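Local atomic coordinates of nitrite oxidoreductase subunit C (Kuenenia stuttgartiensis, PDB entry 7B04), a protein that binds heme b and calcium and probably carries electrons as the heme-bearing subunit of the nitrite oxidoreductase complex. Residues A134-P139 against T287-A292; N163-K168 against V233-A238; Q250-C255 against F267-N272. One frame throughout, in Å; residues are numbered along the deposited sequence.

Contact 1 of 3, residues A134-P139 against T287-A292; sequences AALMFP and TYFNMA. With HEM (protoporphyrin IX containing Fe), chain B.
Ala135 pairs with Ala292, and Met137 with Asn290, as the hydrogen-bonded couples of two antiparallel strands in the beta core of an ethylbenzene dehydrogenase-type heme domain. The two strand segments run at 155° to one another. Each couple closes with a bond in both directions: Ala135 N donates to Ala292 O at 3.0 Å and Ala292 N answers to Ala135 O, while Met137 and Asn290 exchange N-H and C=O in the same way. Between them sits the non-hydrogen-bonded pair Leu136 and Met291, with Leu136 CA turning its hydrogen to Asn290 O.

On the face of Leu136 and Met291 the contacts are apolar. These two side chains lie side by side, CD2 of Leu136 at 3.9 Å from CG of Met291, and Ile100 of strand 97-104 touches both. Further along, the Phe138 ring brings CE1 to 3.7 Å from Phe289 CB, and it also meets the rings of Phe111, Phe281 and Trp165.

On the other face Ala135, Met137, Asn290 and Ala292 form a wall of the heme pocket. Met137 has CG between its backbone N and carbonyl carbon (chi1 78°) and runs extended from there, side by side with Asn290, so that its CE lies 3.5 Å from Asn290 ND2. The Asn290 amide is gripped at both ends: OD1 accepts from Met291 N, which stands above the amide's carbonyl plane, and ND2 makes weak bonds to Pro153 O and Ser308 O. Close to Met137 is Met155, the axial ligand of the iron, and close to Ala292 is Lys305, the covalent attachment. Against the porphyrin rim, Met137 CB lies 3.4 Å from heme CBC, and Ala292 CB is equally close to heme CAC.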
# COMPACT_ATOMS: atom_id res chain seq x y z
N ALA C 134 47.29 -3.66 -3.76
CA ALA C 134 48.55 -4.16 -4.28
C ALA C 134 48.75 -5.58 -3.78
O ALA C 134 48.26 -5.96 -2.71
CB ALA C 134 49.72 -3.28 -3.84
N ALA C 135 49.48 -6.37 -4.56
CA ALA C 135 49.68 -7.76 -4.19
C ALA C 135 51.02 -8.28 -4.69
O ALA C 135 51.51 -7.88 -5.75
CB ALA C 135 48.56 -8.66 -4.73
N LEU C 136 51.61 -9.17 -3.90
CA LEU C 136 52.81 -9.90 -4.27
C LEU C 136 52.50 -11.39 -4.24
O LEU C 136 51.63 -11.84 -3.49
CB LEU C 136 53.96 -9.60 -3.32
CG LEU C 136 54.41 -8.14 -3.26
CD1 LEU C 136 55.40 -7.94 -2.12
CD2 LEU C 136 55.01 -7.70 -4.58
N MET C 137 53.19 -12.15 -5.08
CA MET C 137 52.94 -13.58 -5.17
C MET C 137 54.26 -14.31 -5.31
O MET C 137 55.21 -13.81 -5.92
CB MET C 137 51.99 -13.94 -6.31
CG MET C 137 52.55 -13.95 -7.71
SD MET C 137 51.25 -14.51 -8.82
CE MET C 137 52.19 -14.93 -10.27
N PHE C 138 54.31 -15.49 -4.71
CA PHE C 138 55.52 -16.28 -4.66
C PHE C 138 55.19 -17.72 -5.01
O PHE C 138 54.13 -18.23 -4.63
CB PHE C 138 56.13 -16.26 -3.25
CG PHE C 138 56.48 -14.89 -2.76
CD1 PHE C 138 57.75 -14.38 -2.96
CD2 PHE C 138 55.54 -14.11 -2.11
CE1 PHE C 138 58.07 -13.12 -2.51
CE2 PHE C 138 55.86 -12.85 -1.66
CZ PHE C 138 57.13 -12.35 -1.86
N PRO C 139 56.06 -18.41 -5.74
CA PRO C 139 55.84 -19.83 -5.96
C PRO C 139 56.07 -20.54 -4.64
O PRO C 139 57.00 -20.22 -3.90
CB PRO C 139 56.90 -20.21 -7.00
CG PRO C 139 57.37 -18.90 -7.58
CD PRO C 139 57.27 -17.93 -6.45
N THR C 287 64.47 -17.38 -4.81
CA THR C 287 63.18 -17.81 -5.39
C THR C 287 62.76 -16.73 -6.39
O THR C 287 63.61 -16.02 -6.86
CB THR C 287 62.16 -18.16 -4.32
OG1 THR C 287 61.09 -18.86 -4.93
CG2 THR C 287 61.57 -16.96 -3.64
N TYR C 288 61.49 -16.71 -6.77
CA TYR C 288 60.94 -15.74 -7.69
C TYR C 288 59.73 -15.05 -7.07
O TYR C 288 59.19 -15.50 -6.06
CB TYR C 288 60.56 -16.40 -9.03
CG TYR C 288 61.71 -17.12 -9.72
CD1 TYR C 288 62.20 -18.32 -9.22
CD2 TYR C 288 62.31 -16.59 -10.86
CE1 TYR C 288 63.25 -18.98 -9.83
CE2 TYR C 288 63.36 -17.25 -11.48
CZ TYR C 288 63.82 -18.44 -10.96
OH TYR C 288 64.87 -19.10 -11.57
N PHE C 289 59.34 -13.92 -7.66
CA PHE C 289 58.14 -13.22 -7.21
C PHE C 289 57.49 -12.53 -8.41
O PHE C 289 58.08 -12.40 -9.48
CB PHE C 289 58.45 -12.21 -6.09
CG PHE C 289 59.02 -10.91 -6.57
CD1 PHE C 289 60.39 -10.75 -6.73
CD2 PHE C 289 58.20 -9.83 -6.85
CE1 PHE C 289 60.92 -9.55 -7.16
CE2 PHE C 289 58.72 -8.63 -7.28
CZ PHE C 289 60.08 -8.49 -7.44
N ASN C 290 56.25 -12.09 -8.20
CA ASN C 290 55.50 -11.34 -9.19
C ASN C 290 54.62 -10.32 -8.47
O ASN C 290 54.41 -10.41 -7.26
CB ASN C 290 54.65 -12.27 -10.07
CG ASN C 290 54.29 -11.65 -11.40
OD1 ASN C 290 54.63 -10.49 -11.67
ND2 ASN C 290 53.62 -12.41 -12.25
N MET C 291 54.12 -9.35 -9.23
CA MET C 291 53.49 -8.18 -8.64
C MET C 291 52.25 -7.78 -9.43
O MET C 291 52.12 -8.09 -10.62
CB MET C 291 54.48 -7.00 -8.58
CG MET C 291 54.01 -5.80 -7.78
SD MET C 291 55.05 -4.36 -8.04
CE MET C 291 56.56 -4.91 -7.27
N ALA C 292 51.34 -7.09 -8.75
CA ALA C 292 50.16 -6.52 -9.38
C ALA C 292 49.67 -5.36 -8.53
O ALA C 292 49.88 -5.34 -7.31
CB ALA C 292 49.04 -7.55 -9.58
CHA HEM B . 42.38 -12.05 -9.04
CHB HEM B . 43.51 -13.02 -13.68
CHC HEM B . 48.15 -12.10 -12.57
CHD HEM B . 47.05 -11.30 -7.87
C1A HEM B . 42.29 -12.48 -10.35
C2A HEM B . 41.15 -13.12 -10.96
C3A HEM B . 41.45 -13.38 -12.24
C4A HEM B . 42.80 -12.93 -12.49
CMA HEM B . 40.53 -14.05 -13.29
CAA HEM B . 39.82 -13.40 -10.22
CBA HEM B . 39.56 -14.89 -10.10
CGA HEM B . 40.15 -15.39 -8.81
O1A HEM B . 40.66 -16.54 -8.79
O2A HEM B . 40.11 -14.63 -7.81
C1B HEM B . 44.86 -12.79 -13.82
C2B HEM B . 45.62 -12.75 -15.05
C3B HEM B . 46.91 -12.50 -14.75
C4B HEM B . 47.00 -12.36 -13.30
CMB HEM B . 44.98 -12.98 -16.44
CAB HEM B . 48.14 -12.33 -15.68
CBB HEM B . 48.08 -12.22 -17.01
C1C HEM B . 48.24 -11.75 -11.24
C2C HEM B . 49.44 -11.25 -10.57
C3C HEM B . 49.14 -11.02 -9.29
C4C HEM B . 47.75 -11.38 -9.07
CMC HEM B . 50.81 -11.01 -11.24
CAC HEM B . 50.11 -10.48 -8.22
CBC HEM B . 50.28 -11.11 -7.05
C1D HEM B . 45.67 -11.34 -7.80
C2D HEM B . 44.84 -10.88 -6.70
C3D HEM B . 43.57 -11.08 -7.03
C4D HEM B . 43.52 -11.69 -8.35
CMD HEM B . 45.33 -10.26 -5.37
CAD HEM B . 42.36 -10.74 -6.13
CBD HEM B . 41.74 -9.41 -6.55
CGD HEM B . 40.71 -8.99 -5.53
O1D HEM B . 40.17 -7.86 -5.65
O2D HEM B . 40.44 -9.77 -4.58
NA HEM B . 43.28 -12.39 -11.32
NB HEM B . 45.74 -12.56 -12.78
NC HEM B . 47.23 -11.82 -10.29
ND HEM B . 44.83 -11.82 -8.80
FE HEM B . 45.19 -12.40 -10.85

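Contact 2 of 3, residues N163-K168 against V233-A238; sequences NLWHWK and VEDLNA. With CA (calcium ion), chain D; HEM (protoporphyrin IX containing Fe), chain B.
Lys168 and Glu234 meet because the lysine chain, extended through CE, bends at its last torsion (chi4 68°), while Glu234 reaches out fully extended with CG anti to its backbone N. NZ comes to 3.0 Å from Glu234 OE2, a salt bridge entered from above the carboxylate plane. OE2 has a second cationic partner, Arg209 of subunit B, and OE1 bonds to Ser246 OG, so the buried carboxylate is held at both oxygens. The His166 ring lies between Lys168 CG, over the centre of one face, and heme CMD, which sits toward the rim of the opposite face. Leu164 CD1 also reaches the heme, 3.5 Å from CBC, and its CB packs on Leu236 CD2. Leu236 O accepts twice, from Leu164 N and from Asn163 ND2 at 2.9 Å, the amide nitrogen standing above the carbonyl plane. Asp235 splits its carboxylate: OD1 lies 3.3 Å from Trp165 CD1, while OD2 binds calcium at 2.5 Å. Val233 CG2 touches the Trp167 ring at its edge, in plane. This antiparallel pair thus joins the heme site, at Leu164 and His166, to one of the two calcium sites, which Gln247, His249, Asp251 and Asp278 complete.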
# COMPACT_ATOMS: atom_id res chain seq x y z
N ASN C 163 51.53 -18.73 -3.55
CA ASN C 163 51.12 -17.97 -2.38
C ASN C 163 50.91 -16.51 -2.79
O ASN C 163 51.71 -15.95 -3.55
CB ASN C 163 52.17 -18.05 -1.27
CG ASN C 163 51.59 -17.76 0.11
OD1 ASN C 163 52.26 -17.97 1.12
ND2 ASN C 163 50.36 -17.28 0.15
N LEU C 164 49.84 -15.91 -2.28
CA LEU C 164 49.47 -14.54 -2.62
C LEU C 164 49.37 -13.70 -1.35
O LEU C 164 48.87 -14.17 -0.33
CB LEU C 164 48.12 -14.49 -3.36
CG LEU C 164 47.92 -14.85 -4.83
CD1 LEU C 164 48.60 -13.85 -5.74
CD2 LEU C 164 48.37 -16.27 -5.15
N TRP C 165 49.85 -12.46 -1.42
CA TRP C 165 49.70 -11.48 -0.36
C TRP C 165 48.95 -10.29 -0.94
O TRP C 165 49.52 -9.52 -1.72
CB TRP C 165 51.05 -11.02 0.19
CG TRP C 165 51.90 -12.10 0.78
CD1 TRP C 165 51.53 -13.38 1.08
CD2 TRP C 165 53.27 -11.98 1.17
NE1 TRP C 165 52.59 -14.07 1.62
CE2 TRP C 165 53.67 -13.23 1.68
CE3 TRP C 165 54.21 -10.94 1.12
CZ2 TRP C 165 54.96 -13.46 2.15
CZ3 TRP C 165 55.49 -11.18 1.59
CH2 TRP C 165 55.85 -12.43 2.10
N HIS C 166 47.69 -10.12 -0.56
CA HIS C 166 46.85 -9.07 -1.13
C HIS C 166 46.66 -7.96 -0.11
O HIS C 166 45.98 -8.15 0.91
CB HIS C 166 45.50 -9.62 -1.58
CG HIS C 166 44.68 -8.63 -2.37
ND1 HIS C 166 43.35 -8.82 -2.64
CD2 HIS C 166 45.02 -7.46 -2.94
CE1 HIS C 166 42.90 -7.80 -3.34
NE2 HIS C 166 43.89 -6.95 -3.54
N TRP C 167 47.24 -6.79 -0.38
CA TRP C 167 47.00 -5.61 0.44
C TRP C 167 45.75 -4.89 -0.04
O TRP C 167 45.54 -4.72 -1.24
CB TRP C 167 48.20 -4.65 0.38
CG TRP C 167 47.90 -3.34 1.04
CD1 TRP C 167 47.88 -3.09 2.38
CD2 TRP C 167 47.56 -2.11 0.39
NE1 TRP C 167 47.56 -1.77 2.61
CE2 TRP C 167 47.36 -1.15 1.40
CE3 TRP C 167 47.42 -1.72 -0.94
CZ2 TRP C 167 47.02 0.17 1.12
CZ3 TRP C 167 47.08 -0.41 -1.22
CH2 TRP C 167 46.89 0.52 -0.19
N LYS C 168 44.92 -4.47 0.91
CA LYS C 168 43.67 -3.78 0.62
C LYS C 168 43.65 -2.45 1.36
O LYS C 168 43.85 -2.41 2.58
CB LYS C 168 42.47 -4.64 1.00
CG LYS C 168 42.36 -5.94 0.22
CD LYS C 168 41.13 -6.73 0.61
CE LYS C 168 41.01 -8.01 -0.20
NZ LYS C 168 42.09 -8.98 0.14
N VAL C 233 46.44 -7.12 5.15
CA VAL C 233 46.85 -7.89 3.98
C VAL C 233 46.29 -9.30 4.13
O VAL C 233 46.44 -9.91 5.19
CB VAL C 233 48.38 -7.93 3.82
CG1 VAL C 233 48.77 -8.72 2.58
CG2 VAL C 233 48.94 -6.51 3.74
N GLU C 234 45.71 -9.83 3.06
CA GLU C 234 45.13 -11.16 3.12
C GLU C 234 46.14 -12.18 2.59
O GLU C 234 46.76 -11.96 1.55
CB GLU C 234 43.84 -11.23 2.30
CG GLU C 234 43.13 -12.57 2.35
CD GLU C 234 41.91 -12.63 1.45
OE1 GLU C 234 40.97 -13.39 1.77
OE2 GLU C 234 41.89 -11.92 0.42
N ASP C 235 46.31 -13.27 3.34
CA ASP C 235 47.21 -14.35 2.96
C ASP C 235 46.38 -15.41 2.26
O ASP C 235 45.45 -15.97 2.86
CB ASP C 235 47.91 -14.91 4.19
CG ASP C 235 49.02 -15.87 3.85
OD1 ASP C 235 49.98 -15.46 3.16
OD2 ASP C 235 48.95 -17.04 4.29
N LEU C 236 46.69 -15.68 0.99
CA LEU C 236 45.83 -16.53 0.18
C LEU C 236 46.66 -17.27 -0.86
O LEU C 236 47.82 -16.92 -1.13
CB LEU C 236 44.69 -15.70 -0.42
CG LEU C 236 44.85 -14.57 -1.44
CD1 LEU C 236 43.46 -14.02 -1.71
CD2 LEU C 236 45.75 -13.46 -0.95
N ASN C 237 46.06 -18.30 -1.45
CA ASN C 237 46.72 -19.18 -2.42
C ASN C 237 45.95 -19.22 -3.73
O ASN C 237 44.77 -18.86 -3.79
CB ASN C 237 46.84 -20.61 -1.88
CG ASN C 237 48.02 -20.79 -0.95
OD1 ASN C 237 47.84 -20.94 0.26
ND2 ASN C 237 49.22 -20.78 -1.50
N ALA C 238 46.63 -19.66 -4.78
CA ALA C 238 46.01 -19.84 -6.09
C ALA C 238 46.78 -20.88 -6.89
O ALA C 238 48.01 -20.99 -6.77
CB ALA C 238 45.92 -18.52 -6.86
CA CA D . 49.28 -18.76 6.08
CHA HEM B . 42.38 -12.05 -9.04
CHB HEM B . 43.51 -13.02 -13.68
CHC HEM B . 48.15 -12.10 -12.57
CHD HEM B . 47.05 -11.30 -7.87
C1A HEM B . 42.29 -12.48 -10.35
C2A HEM B . 41.15 -13.12 -10.96
C3A HEM B . 41.45 -13.38 -12.24
C4A HEM B . 42.80 -12.93 -12.49
CMA HEM B . 40.53 -14.05 -13.29
CAA HEM B . 39.82 -13.40 -10.22
CBA HEM B . 39.56 -14.89 -10.10
CGA HEM B . 40.15 -15.39 -8.81
O1A HEM B . 40.66 -16.54 -8.79
O2A HEM B . 40.11 -14.63 -7.81
C1B HEM B . 44.86 -12.79 -13.82
C2B HEM B . 45.62 -12.75 -15.05
C3B HEM B . 46.91 -12.50 -14.75
C4B HEM B . 47.00 -12.36 -13.30
CMB HEM B . 44.98 -12.98 -16.44
CAB HEM B . 48.14 -12.33 -15.68
CBB HEM B . 48.08 -12.22 -17.01
C1C HEM B . 48.24 -11.75 -11.24
C2C HEM B . 49.44 -11.25 -10.57
C3C HEM B . 49.14 -11.02 -9.29
C4C HEM B . 47.75 -11.38 -9.07
CMC HEM B . 50.81 -11.01 -11.24
CAC HEM B . 50.11 -10.48 -8.22
CBC HEM B . 50.28 -11.11 -7.05
C1D HEM B . 45.67 -11.34 -7.80
C2D HEM B . 44.84 -10.88 -6.70
C3D HEM B . 43.57 -11.08 -7.03
C4D HEM B . 43.52 -11.69 -8.35
CMD HEM B . 45.33 -10.26 -5.37
CAD HEM B . 42.36 -10.74 -6.13
CBD HEM B . 41.74 -9.41 -6.55
CGD HEM B . 40.71 -8.99 -5.53
O1D HEM B . 40.17 -7.86 -5.65
O2D HEM B . 40.44 -9.77 -4.58
NA HEM B . 43.28 -12.39 -11.32
NB HEM B . 45.74 -12.56 -12.78
NC HEM B . 47.23 -11.82 -10.29
ND HEM B . 44.83 -11.82 -8.80
FE HEM B . 45.19 -12.40 -10.85

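Contact 3 of 3, residues Q250-C255 against F267-N272; sequences QDVDGC and FCRSLN. With CA (calcium ion), chain D.
Asp253 and Cys268 exchange two backbone hydrogen bonds and so form the hydrogen-bonded pair near the open end of a beta hairpin. Asp253 N donates to Cys268 O at 2.8 Å and almost straight, 175° at the hydrogen; Cys268 N returns to Asp253 O at 2.7 Å, the donor tilted from the carbonyl plane. Two residues back from Asp253, Asp251 OD1 binds calcium at 2.6 Å, in a site that also takes Asp235, Gln247, His249 and Asp278.

Outward from these bonds the contact is carried by Val252 and Arg269, whose side chains cross at about a right angle. Arg269 CG lies 3.7 Å from Val252 CB and 3.6 Å from Asp251 O, and the next carbon, CD, comes up beside Asp251 CB. Val252 CG2, anti to the backbone N, rests 3.4 Å from Cys268 O. The arginine chain, bent at chi2 and chi3, ends in a bond from NH1 to Val279 O; its NH2 stays 6.3 Å from Asp251 OD1, too far to pair, although its charge may still ease the negative charge gathered at the metal. An alanine in place of Arg269 would probably leave Val279 O without this donor and open a gap beside Val252 and Asp251, where CG and CD had packed.

The hairpin is bonded on to strand 108-116, Phe267 and Arg269 continuing the backbone bonding through Phe111 and Ile109, and it packs against strands 233-238 and 162-168, where Val252 and Phe267 meet Val233 and Trp165.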
# COMPACT_ATOMS: atom_id res chain seq x y z
N GLN C 250 45.82 -16.97 8.45
CA GLN C 250 46.38 -15.76 7.86
C GLN C 250 47.66 -15.38 8.60
O GLN C 250 47.66 -15.29 9.83
CB GLN C 250 45.38 -14.61 7.93
CG GLN C 250 43.97 -14.96 7.52
CD GLN C 250 43.81 -15.04 6.01
OE1 GLN C 250 44.05 -14.06 5.31
NE2 GLN C 250 43.40 -16.20 5.52
N ASP C 251 48.73 -15.16 7.85
CA ASP C 251 50.05 -14.95 8.43
C ASP C 251 50.73 -13.66 8.01
O ASP C 251 51.69 -13.25 8.67
CB ASP C 251 50.98 -16.12 8.09
CG ASP C 251 50.72 -17.34 8.95
OD1 ASP C 251 50.49 -18.43 8.39
OD2 ASP C 251 50.75 -17.21 10.19
N VAL C 252 50.28 -13.00 6.95
CA VAL C 252 50.91 -11.78 6.46
C VAL C 252 50.14 -10.57 6.98
O VAL C 252 48.91 -10.60 7.10
CB VAL C 252 50.99 -11.77 4.91
CG1 VAL C 252 49.60 -11.77 4.30
CG2 VAL C 252 51.81 -10.58 4.42
N ASP C 253 50.88 -9.52 7.33
CA ASP C 253 50.32 -8.25 7.76
C ASP C 253 51.06 -7.12 7.04
O ASP C 253 52.00 -7.37 6.28
CB ASP C 253 50.40 -8.09 9.28
CG ASP C 253 49.38 -7.11 9.83
OD1 ASP C 253 48.63 -6.52 9.02
OD2 ASP C 253 49.33 -6.93 11.06
N GLY C 254 50.66 -5.88 7.29
CA GLY C 254 51.31 -4.76 6.64
C GLY C 254 50.65 -3.45 7.01
O GLY C 254 49.57 -3.41 7.61
N CYS C 255 51.33 -2.37 6.64
CA CYS C 255 50.86 -1.00 6.82
C CYS C 255 51.06 -0.24 5.52
O CYS C 255 51.68 -0.74 4.57
CB CYS C 255 51.61 -0.30 7.97
SG CYS C 255 53.39 -0.16 7.72
N PHE C 267 54.89 -4.94 3.09
CA PHE C 267 54.35 -6.23 3.49
C PHE C 267 55.23 -6.81 4.59
O PHE C 267 56.46 -6.70 4.53
CB PHE C 267 54.28 -7.19 2.31
CG PHE C 267 53.29 -6.80 1.25
CD1 PHE C 267 51.99 -7.29 1.27
CD2 PHE C 267 53.65 -5.94 0.23
CE1 PHE C 267 51.08 -6.93 0.29
CE2 PHE C 267 52.75 -5.57 -0.75
CZ PHE C 267 51.46 -6.07 -0.72
N CYS C 268 54.60 -7.42 5.59
CA CYS C 268 55.32 -7.95 6.73
C CYS C 268 54.88 -9.39 6.97
O CYS C 268 53.68 -9.66 7.08
CB CYS C 268 55.07 -7.09 7.98
SG CYS C 268 55.88 -7.66 9.49
N ARG C 269 55.85 -10.29 7.05
CA ARG C 269 55.61 -11.71 7.28
C ARG C 269 56.86 -12.31 7.89
O ARG C 269 57.98 -11.87 7.60
CB ARG C 269 55.27 -12.42 5.96
CG ARG C 269 54.13 -13.44 6.00
CD ARG C 269 54.54 -14.82 6.51
NE ARG C 269 55.74 -15.37 5.90
CZ ARG C 269 55.76 -16.13 4.81
NH1 ARG C 269 56.92 -16.60 4.35
NH2 ARG C 269 54.64 -16.42 4.17
N SER C 270 56.67 -13.32 8.73
CA SER C 270 57.81 -14.05 9.27
C SER C 270 58.46 -14.85 8.15
O SER C 270 57.80 -15.28 7.19
CB SER C 270 57.37 -14.98 10.40
OG SER C 270 56.96 -14.23 11.53
N LEU C 271 59.78 -15.04 8.26
CA LEU C 271 60.50 -15.78 7.22
C LEU C 271 59.95 -17.19 7.07
O LEU C 271 59.90 -17.72 5.95
CB LEU C 271 61.99 -15.83 7.53
CG LEU C 271 62.84 -14.59 7.26
CD1 LEU C 271 64.25 -14.83 7.74
CD2 LEU C 271 62.84 -14.26 5.78
N ASN C 272 59.52 -17.80 8.17
CA ASN C 272 58.95 -19.14 8.15
C ASN C 272 57.67 -19.15 8.98
O ASN C 272 57.54 -18.43 9.97
CB ASN C 272 59.95 -20.17 8.69
CG ASN C 272 61.22 -20.22 7.86
OD1 ASN C 272 62.30 -19.86 8.34
ND2 ASN C 272 61.10 -20.67 6.62
CA CA D . 49.28 -18.76 6.08

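Contact 2 is buried throughout and contact 1 nearly so. They share neighbouring strands: 133-139 bonds to 162-168 through Ala134 with Trp167 and Leu136 with Trp165, and both pairings present side chains to the same heme. Contact 3 is only partly buried, a local hairpin rather than a long-range pairing. It meets contact 1 where Phe267 packs on Leu136, and contact 2 where Gln250 OE1 accepts from Asp235 N. The chemistry follows the place: the side chains of contact 1 are mainly apolar, contact 2 adds a salt bridge at the boundary with subunit B, and contact 3 shares with it the calcium ion that Asp235 and Asp251 bind together.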